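Local coordinates for bilirubin-inducible fluorescent protein UnaG (Anguilla japonica, PDB 4I3C) that binds unconjugated bilirubin inside its beta-barrel with high affinity and, once loaded with it, fluoresces green on excitation, at residues K10-H15 / V131-R136; T37-Y42 / I55-P60. The protein carries 1 engineered substitution. All coordinates share one frame; numbering follows the deposited sequence.

Contact 1: K10-H15 / V131-R136; sequences KIADSH and VRSYRR. With BLR (3-[5-[(Z)-(4-ethenyl-3-methyl-5-oxidanylidene-pyrrol-2-ylidene)methyl]-2-[[5-[(Z)-(3-ethenyl-4-methyl-5-oxidanylidene-pyrrol-2-ylidene)methyl]-3-(3-hydroxy-3-oxopropyl)-4-methyl-1H-pyrrol-2-yl]methyl]-4-methyl-1H-pyrrol-3-yl]propanoic acid), chain C.
Ile11 lays its CD1 methyl over one face of the Tyr134 ring, a CH-pi contact with CD1 3.8 Å from the ring centroid and offset toward the phenol end, where CD1 lies 3.5 Å from Tyr134 CZ. The two residues sit on the first and last strands of the fatty-acid-binding-protein barrel, paired antiparallel with a beta bulge at Ala12 and Asp13. Both bulge amides turn to Ser133 O: Asp13 N makes a good bond on a lone pair in the carbonyl plane, Ala12 N a weak one at 119°. Ile11 has CG1 anti to its amide nitrogen (chi1 -159°), which carries CD1 back beneath the phenol and also within 4.0 Å of Arg132 NE, over one face of the guanidinium. On the bilirubin side, Tyr134 OH donates to propionate oxygen O1D at 2.7 Å. Arg132 NH1 reaches the same O1D, at the guanidinium edge, at 2.5 Å, shorter than a normal bond and so doubtful in its exact length; with the hydroxyl it puts two donors on one oxygen, and the nearby guanidinium charge would probably favour the ionised acid. A phenylalanine in place of Tyr134 would probably leave O1D without its hydroxyl donor, dependent within this contact on Arg132. Facing away from the ligand, Ser133 OG donates to Asp13 O at 2.9 Å, approaching from the side of the carbonyl at a C=O...O angle of 104°.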
loop_
_atom_site.group_PDB
_atom_site.type_symbol
_atom_site.label_atom_id
_atom_site.label_comp_id
_atom_site.label_asym_id
_atom_site.label_seq_id
_atom_site.Cartn_x
_atom_site.Cartn_y
_atom_site.Cartn_z
ATOM N N LYS A 10 -8.807 -5.976 -5.692
ATOM C CA LYS A 10 -8.348 -5.972 -7.065
ATOM C C LYS A 10 -8.248 -4.543 -7.557
ATOM O O LYS A 10 -9.133 -3.733 -7.301
ATOM C CB LYS A 10 -9.342 -6.731 -7.942
ATOM C CG LYS A 10 -9.329 -8.237 -7.755
ATOM C CD LYS A 10 -10.349 -8.898 -8.651
ATOM C CE LYS A 10 -9.999 -8.738 -10.124
ATOM N NZ LYS A 10 -8.745 -9.443 -10.515
ATOM N N ILE A 11 -7.173 -4.235 -8.269
ATOM C CA ILE A 11 -6.994 -2.895 -8.801
ATOM C C ILE A 11 -8.203 -2.506 -9.635
ATOM O O ILE A 11 -8.895 -3.361 -10.186
ATOM C CB ILE A 11 -5.752 -2.798 -9.689
ATOM C CG1 ILE A 11 -5.291 -1.343 -9.807
ATOM C CG2 ILE A 11 -6.044 -3.364 -11.064
ATOM C CD1 ILE A 11 -4.879 -0.717 -8.487
ATOM N N ALA A 12 -8.442 -1.204 -9.731
ATOM C CA ALA A 12 -9.530 -0.682 -10.543
ATOM C C ALA A 12 -9.080 0.579 -11.262
ATOM O O ALA A 12 -9.274 0.708 -12.471
ATOM C CB ALA A 12 -10.758 -0.409 -9.682
ATOM N N ASP A 13 -8.470 1.504 -10.525
ATOM C CA ASP A 13 -7.973 2.734 -11.140
ATOM C C ASP A 13 -6.796 3.341 -10.377
ATOM O O ASP A 13 -6.782 3.350 -9.148
ATOM C CB ASP A 13 -9.101 3.759 -11.245
ATOM C CG ASP A 13 -9.171 4.416 -12.611
ATOM O OD1 ASP A 13 -8.138 4.461 -13.307
ATOM O OD2 ASP A 13 -10.266 4.887 -12.986
ATOM N N SER A 14 -5.821 3.861 -11.120
ATOM C CA SER A 14 -4.617 4.450 -10.538
ATOM C C SER A 14 -4.269 5.758 -11.242
ATOM O O SER A 14 -4.668 5.987 -12.385
ATOM C CB SER A 14 -3.434 3.474 -10.640
ATOM O OG SER A 14 -2.203 4.133 -10.389
ATOM N N HIS A 15 -3.519 6.614 -10.559
ATOM C CA HIS A 15 -3.151 7.905 -11.126
ATOM C C HIS A 15 -1.966 8.544 -10.417
ATOM O O HIS A 15 -2.027 8.818 -9.215
ATOM C CB HIS A 15 -4.330 8.865 -11.055
ATOM C CG HIS A 15 -3.924 10.302 -11.086
ATOM N ND1 HIS A 15 -3.536 10.940 -12.243
ATOM C CD2 HIS A 15 -3.812 11.216 -10.093
ATOM C CE1 HIS A 15 -3.220 12.195 -11.965
ATOM N NE2 HIS A 15 -3.381 12.386 -10.671
ATOM N N VAL A 131 -2.887 8.265 -6.405
ATOM C CA VAL A 131 -4.131 7.650 -5.954
ATOM C C VAL A 131 -4.394 6.337 -6.678
ATOM O O VAL A 131 -4.212 6.244 -7.895
ATOM C CB VAL A 131 -5.334 8.594 -6.167
ATOM C CG1 VAL A 131 -6.207 8.107 -7.324
ATOM C CG2 VAL A 131 -6.147 8.701 -4.891
ATOM N N ARG A 132 -4.808 5.322 -5.926
ATOM C CA ARG A 132 -5.328 4.113 -6.539
ATOM C C ARG A 132 -6.620 3.664 -5.866
ATOM O O ARG A 132 -6.915 4.037 -4.727
ATOM C CB ARG A 132 -4.304 2.981 -6.514
ATOM C CG ARG A 132 -3.016 3.290 -5.773
ATOM C CD ARG A 132 -2.135 2.057 -5.756
ATOM N NE ARG A 132 -1.889 1.554 -7.107
ATOM C CZ ARG A 132 -1.083 0.537 -7.391
ATOM N NH1 ARG A 132 -0.433 -0.087 -6.425
ATOM N NH2 ARG A 132 -0.917 0.146 -8.645
ATOM N N SER A 133 -7.357 2.825 -6.580
ATOM C CA SER A 133 -8.708 2.457 -6.209
ATOM C C SER A 133 -8.890 0.983 -6.511
ATOM O O SER A 133 -8.663 0.550 -7.644
ATOM C CB SER A 133 -9.703 3.275 -7.030
ATOM O OG SER A 133 -9.603 2.955 -8.409
ATOM N N TYR A 134 -9.295 0.216 -5.500
ATOM C CA TYR A 134 -9.484 -1.219 -5.667
ATOM C C TYR A 134 -10.935 -1.583 -5.439
ATOM O O TYR A 134 -11.647 -0.917 -4.694
ATOM C CB TYR A 134 -8.642 -2.007 -4.664
ATOM C CG TYR A 134 -7.146 -1.893 -4.835
ATOM C CD1 TYR A 134 -6.369 -3.019 -5.061
ATOM C CD2 TYR A 134 -6.510 -0.665 -4.761
ATOM C CE1 TYR A 134 -5.002 -2.919 -5.207
ATOM C CE2 TYR A 134 -5.145 -0.559 -4.909
ATOM C CZ TYR A 134 -4.394 -1.689 -5.130
ATOM O OH TYR A 134 -3.028 -1.588 -5.280
ATOM N N ARG A 135 -11.367 -2.655 -6.088
ATOM C CA ARG A 135 -12.673 -3.215 -5.827
ATOM C C ARG A 135 -12.473 -4.657 -5.381
ATOM O O ARG A 135 -11.498 -5.302 -5.771
ATOM C CB ARG A 135 -13.527 -3.174 -7.093
ATOM C CG ARG A 135 -13.644 -4.516 -7.782
ATOM C CD ARG A 135 -14.868 -4.590 -8.665
ATOM N NE ARG A 135 -14.573 -4.215 -10.045
ATOM C CZ ARG A 135 -14.504 -5.065 -11.067
ATOM N NH1 ARG A 135 -14.719 -6.363 -10.895
ATOM N NH2 ARG A 135 -14.226 -4.609 -12.279
ATOM N N ARG A 136 -13.390 -5.159 -4.562
ATOM C CA ARG A 136 -13.379 -6.566 -4.186
ATOM C C ARG A 136 -13.552 -7.441 -5.408
ATOM O O ARG A 136 -14.230 -7.057 -6.352
ATOM C CB ARG A 136 -14.513 -6.859 -3.215
ATOM C CG ARG A 136 -14.185 -6.542 -1.785
ATOM C CD ARG A 136 -15.405 -6.671 -0.908
ATOM N NE ARG A 136 -15.218 -5.968 0.356
ATOM C CZ ARG A 136 -14.586 -6.470 1.409
ATOM N NH1 ARG A 136 -14.072 -7.687 1.371
ATOM N NH2 ARG A 136 -14.464 -5.752 2.513
HETATM C CHA BLR C . 1.453 -3.050 -3.319
HETATM N NA BLR C . 0.608 -2.880 -0.955
HETATM C C1A BLR C . 1.555 -3.255 -1.850
HETATM C C2A BLR C . 2.613 -3.820 -1.157
HETATM C C3A BLR C . 2.277 -3.787 0.180
HETATM C C4A BLR C . 1.028 -3.207 0.291
HETATM C CMA BLR C . 3.086 -4.294 1.327
HETATM C CAA BLR C . 3.868 -4.369 -1.765
HETATM C CBA BLR C . 4.525 -3.310 -2.587
HETATM C CGA BLR C . 5.988 -3.524 -2.770
HETATM O O1A BLR C . 6.416 -4.498 -3.449
HETATM O O2A BLR C . 6.799 -2.711 -2.255
HETATM C CHB BLR C . 0.290 -2.977 1.572
HETATM N NB BLR C . -1.974 -2.598 0.505
HETATM C C1B BLR C . -1.074 -2.849 1.625
HETATM C C2B BLR C . -1.831 -2.918 2.750
HETATM C C3B BLR C . -3.038 -2.772 2.563
HETATM C C4B BLR C . -3.439 -2.531 1.118
HETATM C CMB BLR C . -1.255 -3.168 4.099
HETATM O OB BLR C . -4.527 -2.344 0.594
HETATM C CAB BLR C . -4.042 -2.824 3.659
HETATM C CBB BLR C . -4.311 -1.703 4.381
HETATM N NC BLR C . 4.434 -2.895 -7.376
HETATM C C1C BLR C . 5.391 -3.747 -8.324
HETATM C C2C BLR C . 6.598 -2.830 -8.240
HETATM C C3C BLR C . 6.441 -1.837 -7.534
HETATM C C4C BLR C . 5.216 -1.738 -6.967
HETATM C CMC BLR C . 7.863 -3.120 -8.944
HETATM O OC BLR C . 5.217 -4.801 -8.912
HETATM C CAC BLR C . 7.503 -0.819 -7.327
HETATM C CBC BLR C . 7.873 -0.036 -8.373
HETATM C CHD BLR C . 4.790 -0.732 -6.153
HETATM N ND BLR C . 3.160 -2.209 -4.937
HETATM C C1D BLR C . 3.766 -1.024 -5.115
HETATM C C2D BLR C . 3.231 -0.051 -4.100
HETATM C C3D BLR C . 2.332 -0.693 -3.357
HETATM C C4D BLR C . 2.238 -2.066 -3.836
HETATM C CMD BLR C . 3.625 1.373 -3.959
HETATM C CAD BLR C . 1.545 -0.109 -2.231
HETATM C CBD BLR C . 0.538 0.864 -2.745
HETATM C CGD BLR C . -0.768 0.174 -2.965
HETATM O O1D BLR C . -0.956 -0.497 -4.016
HETATM O O2D BLR C . -1.685 0.252 -2.107
#

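Contact 2: T37-Y42 / I55-P60; sequences TTPTLY and IEQGPP. Engineered in segment 55-60: Gln57 (natural residue Asn). With BLR (3-[5-[(Z)-(4-ethenyl-3-methyl-5-oxidanylidene-pyrrol-2-ylidene)methyl]-2-[[5-[(Z)-(3-ethenyl-4-methyl-5-oxidanylidene-pyrrol-2-ylidene)methyl]-3-(3-hydroxy-3-oxopropyl)-4-methyl-1H-pyrrol-2-yl]methyl]-4-methyl-1H-pyrrol-3-yl]propanoic acid), chain C.
Ile55 packs its CG2 methyl against Pro39 CB at 3.9 Å, while CG1 lies 4.3 Å from Leu41 CD2 on the same face of the sheet, turned to the bilirubin. Its CG1 stands anti to the carbonyl carbon, leaving CG2 as the branch that meets the proline. Glu56 comes next and faces the other way. Its backbone holds the strands together, Thr40 N donating to Glu56 O at 2.9 Å and Glu56 N returning a bond to Thr40 O. Glu56 CG rests 3.8 Å from Tyr42 CE2, with carboxylate and ring planes 58° apart. This is the open end of the beta hairpin formed by strands 40-45 and 50-56 of the barrel, where regular pairing stops. Gln57, engineered in place of the natural asparagine, bends at chi2 (103°) and sends its amide into the pocket: OE1 lies 3.4 Å from Pro39 CB and accepts a weak bond from bilirubin ND. Its backbone oxygen lies 2.8 Å from Thr38 O, two acceptors side by side; a water held by Thr38 N and OG1 donates weakly to Gln57 O. Gly58 then takes backbone angles that suit glycine alone. Beyond Pro59, the cis-linked Pro60 brings CD to 3.8 Å from Thr37 CG2.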
loop_
_atom_site.group_PDB
_atom_site.type_symbol
_atom_site.label_atom_id
_atom_site.label_comp_id
_atom_site.label_asym_id
_atom_site.label_seq_id
_atom_site.Cartn_x
_atom_site.Cartn_y
_atom_site.Cartn_z
ATOM N N THR A 37 1.175 -2.587 -13.073
ATOM C CA THR A 37 0.739 -3.793 -12.378
ATOM C C THR A 37 -0.735 -3.722 -11.994
ATOM O O THR A 37 -1.269 -2.643 -11.763
ATOM C CB THR A 37 1.564 -4.018 -11.101
ATOM O OG1 THR A 37 1.176 -3.065 -10.103
ATOM C CG2 THR A 37 3.037 -3.877 -11.389
ATOM N N THR A 38 -1.389 -4.877 -11.929
ATOM C CA THR A 38 -2.743 -4.954 -11.398
ATOM C C THR A 38 -2.719 -5.917 -10.221
ATOM O O THR A 38 -2.972 -7.111 -10.379
ATOM C CB THR A 38 -3.751 -5.440 -12.450
ATOM O OG1 THR A 38 -3.991 -6.841 -12.282
ATOM C CG2 THR A 38 -3.229 -5.164 -13.843
ATOM N N PRO A 39 -2.389 -5.394 -9.035
ATOM C CA PRO A 39 -2.208 -6.217 -7.840
ATOM C C PRO A 39 -3.514 -6.673 -7.223
ATOM O O PRO A 39 -4.512 -5.957 -7.236
ATOM C CB PRO A 39 -1.487 -5.277 -6.878
ATOM C CG PRO A 39 -1.953 -3.919 -7.271
ATOM C CD PRO A 39 -2.188 -3.962 -8.757
ATOM N N THR A 40 -3.473 -7.869 -6.659
ATOM C CA THR A 40 -4.638 -8.494 -6.073
ATOM C C THR A 40 -4.341 -8.737 -4.605
ATOM O O THR A 40 -3.570 -9.636 -4.257
ATOM C CB THR A 40 -4.932 -9.824 -6.763
ATOM O OG1 THR A 40 -5.190 -9.595 -8.153
ATOM C CG2 THR A 40 -6.127 -10.511 -6.126
ATOM N N LEU A 41 -4.951 -7.928 -3.745
ATOM C CA LEU A 41 -4.686 -8.000 -2.318
ATOM C C LEU A 41 -5.463 -9.151 -1.692
ATOM O O LEU A 41 -6.420 -9.661 -2.269
ATOM C CB LEU A 41 -5.106 -6.706 -1.621
ATOM C CG LEU A 41 -4.933 -5.370 -2.344
ATOM C CD1 LEU A 41 -5.790 -4.324 -1.653
ATOM C CD2 LEU A 41 -3.476 -4.947 -2.365
ATOM N N TYR A 42 -5.046 -9.534 -0.496
ATOM C CA TYR A 42 -5.769 -10.500 0.312
ATOM C C TYR A 42 -5.569 -10.042 1.736
ATOM O O TYR A 42 -4.553 -10.354 2.360
ATOM C CB TYR A 42 -5.214 -11.910 0.131
ATOM C CG TYR A 42 -5.191 -12.398 -1.298
ATOM C CD1 TYR A 42 -6.229 -13.163 -1.806
ATOM C CD2 TYR A 42 -4.131 -12.099 -2.135
ATOM C CE1 TYR A 42 -6.210 -13.616 -3.107
ATOM C CE2 TYR A 42 -4.104 -12.548 -3.438
ATOM C CZ TYR A 42 -5.144 -13.306 -3.921
ATOM O OH TYR A 42 -5.124 -13.756 -5.222
ATOM N N ILE A 55 -0.256 -9.628 -1.190
ATOM C CA ILE A 55 -0.302 -8.997 -2.503
ATOM C C ILE A 55 0.250 -9.891 -3.618
ATOM O O ILE A 55 1.455 -10.136 -3.689
ATOM C CB ILE A 55 0.520 -7.683 -2.512
ATOM C CG1 ILE A 55 0.198 -6.831 -1.283
ATOM C CG2 ILE A 55 0.261 -6.892 -3.787
ATOM C CD1 ILE A 55 1.398 -6.588 -0.404
ATOM N N GLU A 56 -0.642 -10.381 -4.475
ATOM C CA GLU A 56 -0.252 -10.954 -5.762
ATOM C C GLU A 56 -0.294 -9.879 -6.853
ATOM O O GLU A 56 -1.333 -9.674 -7.476
ATOM C CB GLU A 56 -1.205 -12.077 -6.164
ATOM C CG GLU A 56 -1.018 -13.387 -5.431
ATOM C CD GLU A 56 -1.478 -14.577 -6.259
ATOM O OE1 GLU A 56 -1.768 -14.394 -7.460
ATOM O OE2 GLU A 56 -1.547 -15.696 -5.710
ATOM N N GLN A 57 0.837 -9.228 -7.118
ATOM C CA GLN A 57 0.859 -8.093 -8.040
ATOM C C GLN A 57 0.560 -8.559 -9.463
ATOM O O GLN A 57 -0.566 -8.425 -9.948
ATOM C CB GLN A 57 2.208 -7.361 -7.990
ATOM C CG GLN A 57 2.101 -5.864 -7.764
ATOM C CD GLN A 57 2.423 -5.470 -6.346
ATOM O OE1 GLN A 57 1.614 -4.847 -5.667
ATOM N NE2 GLN A 57 3.611 -5.829 -5.890
ATOM N N GLY A 58 1.575 -9.106 -10.126
ATOM C CA GLY A 58 1.414 -9.663 -11.455
ATOM C C GLY A 58 2.451 -9.143 -12.432
ATOM O O GLY A 58 3.473 -8.594 -12.027
ATOM N N PRO A 59 2.201 -9.324 -13.733
ATOM C CA PRO A 59 3.067 -8.710 -14.742
ATOM C C PRO A 59 3.017 -7.195 -14.598
ATOM O O PRO A 59 1.969 -6.669 -14.215
ATOM C CB PRO A 59 2.437 -9.150 -16.068
ATOM C CG PRO A 59 1.639 -10.382 -15.733
ATOM C CD PRO A 59 1.161 -10.178 -14.327
ATOM N N PRO A 60 4.123 -6.497 -14.895
ATOM C CA PRO A 60 5.396 -7.037 -15.383
ATOM C C PRO A 60 6.441 -7.324 -14.300
ATOM O O PRO A 60 7.491 -7.876 -14.617
ATOM C CB PRO A 60 5.904 -5.925 -16.312
ATOM C CG PRO A 60 5.172 -4.648 -15.871
ATOM C CD PRO A 60 4.144 -5.025 -14.839
HETATM C CHA BLR C . 1.453 -3.050 -3.319
HETATM N NA BLR C . 0.608 -2.880 -0.955
HETATM C C1A BLR C . 1.555 -3.255 -1.850
HETATM C C2A BLR C . 2.613 -3.820 -1.157
HETATM C C3A BLR C . 2.277 -3.787 0.180
HETATM C C4A BLR C . 1.028 -3.207 0.291
HETATM C CMA BLR C . 3.086 -4.294 1.327
HETATM C CAA BLR C . 3.868 -4.369 -1.765
HETATM C CBA BLR C . 4.525 -3.310 -2.587
HETATM C CGA BLR C . 5.988 -3.524 -2.770
HETATM O O1A BLR C . 6.416 -4.498 -3.449
HETATM O O2A BLR C . 6.799 -2.711 -2.255
HETATM C CHB BLR C . 0.290 -2.977 1.572
HETATM N NB BLR C . -1.974 -2.598 0.505
HETATM C C1B BLR C . -1.074 -2.849 1.625
HETATM C C2B BLR C . -1.831 -2.918 2.750
HETATM C C3B BLR C . -3.038 -2.772 2.563
HETATM C C4B BLR C . -3.439 -2.531 1.118
HETATM C CMB BLR C . -1.255 -3.168 4.099
HETATM O OB BLR C . -4.527 -2.344 0.594
HETATM C CAB BLR C . -4.042 -2.824 3.659
HETATM C CBB BLR C . -4.311 -1.703 4.381
HETATM N NC BLR C . 4.434 -2.895 -7.376
HETATM C C1C BLR C . 5.391 -3.747 -8.324
HETATM C C2C BLR C . 6.598 -2.830 -8.240
HETATM C C3C BLR C . 6.441 -1.837 -7.534
HETATM C C4C BLR C . 5.216 -1.738 -6.967
HETATM C CMC BLR C . 7.863 -3.120 -8.944
HETATM O OC BLR C . 5.217 -4.801 -8.912
HETATM C CAC BLR C . 7.503 -0.819 -7.327
HETATM C CBC BLR C . 7.873 -0.036 -8.373
HETATM C CHD BLR C . 4.790 -0.732 -6.153
HETATM N ND BLR C . 3.160 -2.209 -4.937
HETATM C C1D BLR C . 3.766 -1.024 -5.115
HETATM C C2D BLR C . 3.231 -0.051 -4.100
HETATM C C3D BLR C . 2.332 -0.693 -3.357
HETATM C C4D BLR C . 2.238 -2.066 -3.836
HETATM C CMD BLR C . 3.625 1.373 -3.959
HETATM C CAD BLR C . 1.545 -0.109 -2.231
HETATM C CBD BLR C . 0.538 0.864 -2.745
HETATM C CGD BLR C . -0.768 0.174 -2.965
HETATM O O1D BLR C . -0.956 -0.497 -4.016
HETATM O O2D BLR C . -1.685 0.252 -2.107
HETATM O O HOH W 1 -1.360 -7.575 -13.149
#

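Contact 2 is nested within the chain loop closed by contact 1, and the two centres lie about 11 Å apart in the same sheet, where strands 7-15 and 40-45 are neighbours. They meet directly: Tyr134 OH packs 3.2 Å from Pro39 CG, Tyr134 CD1 lies 3.7 Å from Leu41 CD1, and Ile11 CG2 touches Thr38 CB at 3.4 Å. Pro39 thus touches both the phenol of contact 1 and the engineered Gln57 of contact 2. Both contacts face one bilirubin, 10-15/131-136 holding a propionate and 37-42/55-60 reaching its pyrrole rings; the nearest side-chain atoms of Arg132 and Gln57 are about 5 Å apart.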